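Local coordinates for RagB/SusD domain protein (Flavobacterium johnsoniae, PDB 5J90), which binds chitin, probably at the cell surface as the SusD-like lipoprotein of a polysaccharide utilization locus for chitin conversion, at residues T205-L210 against E227-Q232; S285-S290 against A427-G432. All blocks are in the same frame, centred on the assembly; numbering follows the deposited sequence.

Contact 1 (T205-L210 against E227-Q232); sequences TLRLRL and EKAVAQ
L208 and A229 make the apolar part of this contact between two antiparallel helices. The segment axes come within 8.1 Å at an angle of 161°. A229 has only a methyl to place between them, and its CB meets L208 CB at 3.8 Å. The L208 and A229 CA atoms are 5.6 Å apart, so the helices approach closely here.

The polar part is carried by R207 and K228. R207 reaches out with CG anti to its backbone N (chi1 -178°). Its CD passes 3.9 Å from A229 N, and the chain then bends at chi3 (-50°). K228 also bends at chi3 and crosses it obliquely. K228 CE lies over one guanidinium face of R207, offset toward the rim. R207 NH1 and K228 NZ are 3.6 Å apart. Both cations form salt bridges to D166 and E225, which probably offset their charge and hold the lysine end over the guanidinium face.

The segments belong to helices 196-213 and 219-231, a helical hairpin consistent with the TPR-like scaffold of the SusD family. Helix 154-177 supplies D166 and packs L165 against R207. Helix 332-344 covers L208 with L338 and R339.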
loop_
_atom_site.group_PDB
_atom_site.type_symbol
_atom_site.label_atom_id
_atom_site.label_comp_id
_atom_site.label_asym_id
_atom_site.label_seq_id
_atom_site.Cartn_x
_atom_site.Cartn_y
_atom_site.Cartn_z
ATOM N N THR A 205 -6.849 8.682 -24.316
ATOM C CA THR A 205 -6.602 7.264 -24.095
ATOM C C THR A 205 -5.519 7.069 -23.024
ATOM O O THR A 205 -5.607 6.165 -22.192
ATOM C CB THR A 205 -6.196 6.561 -25.402
ATOM O OG1 THR A 205 -7.129 6.911 -26.432
ATOM C CG2 THR A 205 -6.216 5.047 -25.225
ATOM N N LEU A 206 -4.517 7.943 -23.035
ATOM C CA LEU A 206 -3.482 7.947 -22.003
ATOM C C LEU A 206 -4.107 8.255 -20.638
ATOM O O LEU A 206 -3.760 7.608 -19.640
ATOM C CB LEU A 206 -2.404 8.971 -22.367
ATOM C CG LEU A 206 -1.197 9.149 -21.453
ATOM C CD1 LEU A 206 -0.543 7.821 -21.127
ATOM C CD2 LEU A 206 -0.200 10.116 -22.105
ATOM N N ARG A 207 -5.038 9.214 -20.586
ATOM C CA ARG A 207 -5.772 9.464 -19.347
ATOM C C ARG A 207 -6.478 8.195 -18.859
ATOM O O ARG A 207 -6.452 7.882 -17.675
ATOM C CB ARG A 207 -6.811 10.580 -19.519
ATOM C CG ARG A 207 -7.544 10.887 -18.207
ATOM C CD ARG A 207 -8.760 11.817 -18.369
ATOM N NE ARG A 207 -8.442 13.017 -19.132
ATOM C CZ ARG A 207 -7.741 14.052 -18.678
ATOM N NH1 ARG A 207 -7.263 14.067 -17.436
ATOM N NH2 ARG A 207 -7.500 15.080 -19.493
ATOM N N LEU A 208 -7.117 7.472 -19.774
ATOM C CA LEU A 208 -7.804 6.242 -19.406
ATOM C C LEU A 208 -6.846 5.192 -18.843
ATOM O O LEU A 208 -7.161 4.529 -17.843
ATOM C CB LEU A 208 -8.598 5.696 -20.607
ATOM C CG LEU A 208 -9.410 4.414 -20.390
ATOM C CD1 LEU A 208 -10.459 4.593 -19.285
ATOM C CD2 LEU A 208 -10.073 3.986 -21.697
ATOM N N ARG A 209 -5.670 5.050 -19.457
ATOM C CA ARG A 209 -4.642 4.164 -18.923
ATOM C C ARG A 209 -4.260 4.554 -17.493
ATOM O O ARG A 209 -4.201 3.701 -16.603
ATOM C CB ARG A 209 -3.400 4.186 -19.826
ATOM C CG ARG A 209 -2.213 3.446 -19.212
ATOM C CD ARG A 209 -0.915 3.680 -19.977
ATOM N NE ARG A 209 -0.860 2.898 -21.215
ATOM C CZ ARG A 209 0.178 2.914 -22.041
ATOM N NH1 ARG A 209 1.228 3.676 -21.766
ATOM N NH2 ARG A 209 0.162 2.175 -23.146
ATOM N N LEU A 210 -3.989 5.835 -17.282
ATOM C CA LEU A 210 -3.555 6.301 -15.960
ATOM C C LEU A 210 -4.673 6.162 -14.924
ATOM O O LEU A 210 -4.420 5.848 -13.750
ATOM C CB LEU A 210 -3.042 7.743 -16.026
ATOM C CG LEU A 210 -1.814 7.953 -16.910
ATOM C CD1 LEU A 210 -1.425 9.426 -16.931
ATOM C CD2 LEU A 210 -0.646 7.079 -16.485
ATOM N N GLU A 227 -13.908 8.065 -16.868
ATOM C CA GLU A 227 -15.125 8.543 -17.514
ATOM C C GLU A 227 -14.893 9.842 -18.296
ATOM O O GLU A 227 -15.452 10.012 -19.375
ATOM C CB GLU A 227 -16.278 8.632 -16.505
ATOM C CG GLU A 227 -16.716 7.237 -16.083
ATOM C CD GLU A 227 -17.878 7.197 -15.122
ATOM O OE1 GLU A 227 -18.090 8.178 -14.381
ATOM O OE2 GLU A 227 -18.564 6.157 -15.105
ATOM N N LYS A 228 -14.039 10.732 -17.787
ATOM C CA LYS A 228 -13.650 11.934 -18.531
ATOM C C LYS A 228 -13.026 11.582 -19.889
ATOM O O LYS A 228 -13.333 12.209 -20.908
ATOM C CB LYS A 228 -12.642 12.774 -17.729
ATOM C CG LYS A 228 -13.236 13.694 -16.684
ATOM C CD LYS A 228 -12.148 14.306 -15.772
ATOM C CE LYS A 228 -11.090 15.059 -16.555
ATOM N NZ LYS A 228 -10.020 15.565 -15.626
ATOM N N ALA A 229 -12.148 10.585 -19.891
ATOM C CA ALA A 229 -11.450 10.178 -21.114
ATOM C C ALA A 229 -12.435 9.804 -22.211
ATOM O O ALA A 229 -12.291 10.213 -23.373
ATOM C CB ALA A 229 -10.508 9.006 -20.821
ATOM N N VAL A 230 -13.443 9.027 -21.829
ATOM C CA VAL A 230 -14.421 8.506 -22.771
ATOM C C VAL A 230 -15.422 9.593 -23.167
ATOM O O VAL A 230 -15.884 9.641 -24.311
ATOM C CB VAL A 230 -15.132 7.270 -22.166
ATOM C CG1 VAL A 230 -16.335 6.858 -23.006
ATOM C CG2 VAL A 230 -14.145 6.123 -22.040
ATOM N N ALA A 231 -15.720 10.489 -22.234
ATOM C CA ALA A 231 -16.727 11.535 -22.446
ATOM C C ALA A 231 -16.254 12.689 -23.331
ATOM O O ALA A 231 -17.079 13.420 -23.898
ATOM C CB ALA A 231 -17.211 12.079 -21.099
ATOM N N GLN A 232 -14.939 12.881 -23.431
ATOM C CA GLN A 232 -14.390 13.968 -24.231
ATOM C C GLN A 232 -14.891 13.815 -25.663
ATOM O O GLN A 232 -15.089 12.698 -26.138
ATOM C CB GLN A 232 -12.853 13.946 -24.171
ATOM C CG GLN A 232 -12.178 15.295 -24.400
ATOM C CD GLN A 232 -11.973 15.649 -25.867
ATOM O OE1 GLN A 232 -11.858 14.777 -26.728
ATOM N NE2 GLN A 232 -11.920 16.949 -26.151
#

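Contact 2 (S285-S290 against A427-G432); sequences SYFDTS and AGFPEG
Y286 and F429 bring the two backbones nearest, with CA atoms 7.5 Å apart, where the chain leaves helix 283-286 on one side and helix 413-428 on the other. The contact is an aromatic cluster of Y286, F287 and F429.

Y286 and F429 form an offset stack. Their centroids are 4.7 Å apart and their planes differ by 25°. F429 CD1 lies over one face of the Y286 ring, toward its rim, 3.5 Å from Y286 CG. The two side chains run past each other in opposite directions. This puts F429 CB beside Y286 CE2 at 3.5 Å, while F429 CE1 reaches back to Y286 CB and the Y286 carbonyl oxygen. The phenol end lies near A427, with Y286 OH 3.8 Å from A427 CA. That hydroxyl is hydrogen-bonded to I426 O, which ties the tyrosine to the end of the other helix.

F287 meets the far end of the F429 ring. The rings are oblique, at 54°, and F287 CE1 touches F429 CZ at 3.4 Å. F429 CG is anti to the backbone N (chi1 -179°), which carries the ring out against Y286, with CZ turned to F287. A cis peptide bond joins F429 to P430, and P430 CB sits over the centre of the F429 ring.

Helix 269-277 packs M271 and M275 on the cluster. R368 of helix 353-368 binds the carbonyls of A427 and F429, M64 of strand 64-65 touches F429 and P430, and E431 N-caps helix 432-442.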
loop_
_atom_site.group_PDB
_atom_site.type_symbol
_atom_site.label_atom_id
_atom_site.label_comp_id
_atom_site.label_asym_id
_atom_site.label_seq_id
_atom_site.Cartn_x
_atom_site.Cartn_y
_atom_site.Cartn_z
ATOM N N SER A 285 4.341 -13.369 -36.359
ATOM C CA SER A 285 5.000 -12.082 -36.536
ATOM C C SER A 285 5.680 -11.620 -35.247
ATOM O O SER A 285 6.615 -10.829 -35.298
ATOM C CB SER A 285 4.040 -11.017 -37.060
ATOM O OG SER A 285 2.992 -10.752 -36.142
ATOM N N TYR A 286 5.226 -12.127 -34.104
ATOM C CA TYR A 286 5.840 -11.760 -32.828
ATOM C C TYR A 286 7.226 -12.378 -32.675
ATOM O O TYR A 286 8.134 -11.754 -32.113
ATOM C CB TYR A 286 4.976 -12.207 -31.638
ATOM C CG TYR A 286 3.762 -11.352 -31.334
ATOM C CD1 TYR A 286 3.286 -10.413 -32.241
ATOM C CD2 TYR A 286 3.096 -11.496 -30.125
ATOM C CE1 TYR A 286 2.172 -9.630 -31.948
ATOM C CE2 TYR A 286 1.980 -10.730 -29.830
ATOM C CZ TYR A 286 1.529 -9.797 -30.734
ATOM O OH TYR A 286 0.428 -9.025 -30.446
ATOM N N PHE A 287 7.375 -13.612 -33.169
ATOM C CA PHE A 287 8.583 -14.405 -32.960
ATOM C C PHE A 287 9.017 -15.124 -34.229
ATOM O O PHE A 287 8.215 -15.332 -35.131
ATOM C CB PHE A 287 8.347 -15.420 -31.844
ATOM C CG PHE A 287 7.878 -14.787 -30.564
ATOM C CD1 PHE A 287 8.748 -14.021 -29.817
ATOM C CD2 PHE A 287 6.571 -14.935 -30.131
ATOM C CE1 PHE A 287 8.334 -13.407 -28.644
ATOM C CE2 PHE A 287 6.138 -14.323 -28.958
ATOM C CZ PHE A 287 7.022 -13.559 -28.213
ATOM N N ASP A 288 10.296 -15.476 -34.291
ATOM C CA ASP A 288 10.817 -16.306 -35.374
ATOM C C ASP A 288 10.895 -17.748 -34.899
ATOM O O ASP A 288 11.099 -18.020 -33.716
ATOM C CB ASP A 288 12.224 -15.851 -35.786
ATOM C CG ASP A 288 12.242 -14.487 -36.448
ATOM O OD1 ASP A 288 11.237 -14.094 -37.077
ATOM O OD2 ASP A 288 13.282 -13.803 -36.348
ATOM N N THR A 289 10.755 -18.693 -35.822
ATOM C CA THR A 289 10.973 -20.085 -35.452
ATOM C C THR A 289 12.425 -20.302 -35.027
ATOM O O THR A 289 13.336 -19.608 -35.490
ATOM C CB THR A 289 10.585 -21.064 -36.585
ATOM O OG1 THR A 289 11.294 -20.722 -37.783
ATOM C CG2 THR A 289 9.095 -20.989 -36.850
ATOM N N SER A 290 12.614 -21.266 -34.136
ATOM C CA SER A 290 13.898 -21.536 -33.492
ATOM C C SER A 290 14.932 -22.128 -34.452
ATOM O O SER A 290 14.587 -22.950 -35.304
ATOM C CB SER A 290 13.670 -22.503 -32.325
ATOM O OG SER A 290 14.889 -22.970 -31.776
ATOM N N ALA A 427 -1.810 -8.406 -26.982
ATOM C CA ALA A 427 -1.896 -7.313 -27.946
ATOM C C ALA A 427 -0.772 -6.285 -27.815
ATOM O O ALA A 427 -0.377 -5.668 -28.807
ATOM C CB ALA A 427 -3.265 -6.629 -27.853
ATOM N N GLY A 428 -0.263 -6.088 -26.593
ATOM C CA GLY A 428 0.700 -5.026 -26.344
ATOM C C GLY A 428 2.149 -5.384 -26.622
ATOM O O GLY A 428 3.008 -4.516 -26.526
ATOM N N PHE A 429 2.422 -6.643 -26.970
ATOM C CA PHE A 429 3.781 -7.066 -27.289
ATOM C C PHE A 429 4.318 -6.188 -28.419
ATOM O O PHE A 429 3.579 -5.888 -29.362
ATOM C CB PHE A 429 3.771 -8.541 -27.709
ATOM C CG PHE A 429 5.134 -9.083 -28.036
ATOM C CD1 PHE A 429 5.582 -9.115 -29.354
ATOM C CD2 PHE A 429 5.968 -9.554 -27.034
ATOM C CE1 PHE A 429 6.841 -9.604 -29.662
ATOM C CE2 PHE A 429 7.231 -10.045 -27.339
ATOM C CZ PHE A 429 7.664 -10.067 -28.659
ATOM N N PRO A 430 5.602 -5.777 -28.348
ATOM C CA PRO A 430 6.666 -6.104 -27.391
ATOM C C PRO A 430 6.900 -5.032 -26.310
ATOM O O PRO A 430 7.998 -4.958 -25.746
ATOM C CB PRO A 430 7.896 -6.165 -28.299
ATOM C CG PRO A 430 7.654 -5.040 -29.254
ATOM C CD PRO A 430 6.140 -4.998 -29.480
ATOM N N GLU A 431 5.894 -4.210 -26.025
ATOM C CA GLU A 431 6.075 -3.085 -25.095
ATOM C C GLU A 431 5.942 -3.512 -23.617
ATOM O O GLU A 431 4.879 -3.417 -22.995
ATOM C CB GLU A 431 5.111 -1.947 -25.452
ATOM C CG GLU A 431 5.600 -0.556 -25.057
ATOM C CD GLU A 431 5.825 -0.423 -23.559
ATOM O OE1 GLU A 431 4.849 -0.148 -22.823
ATOM O OE2 GLU A 431 6.975 -0.610 -23.110
ATOM N N GLY A 432 7.050 -3.971 -23.060
ATOM C CA GLY A 432 7.032 -4.608 -21.759
ATOM C C GLY A 432 6.686 -3.733 -20.571
ATOM O O GLY A 432 6.206 -4.251 -19.569
#

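From the N terminus, contact 1 comes first. It closes a short loop of 16 residues, 11 of them helical, and pairs helix 196-213 with helix 219-231. Contact 2 opens later and closes a long loop of 136 residues that includes helices 332-344 and 353-368. The two contacts are in series, neither nested nor crossed. Their centres are 27 Å apart, and their nearest atoms come within about 5 Å without touching. Helix 332-344, inside the loop closed by contact 2, packs against contact 1. Contact 1 is thus local helix pairing, whereas contact 2 ties the end of helix 283-286 to the chain after helix 413-428.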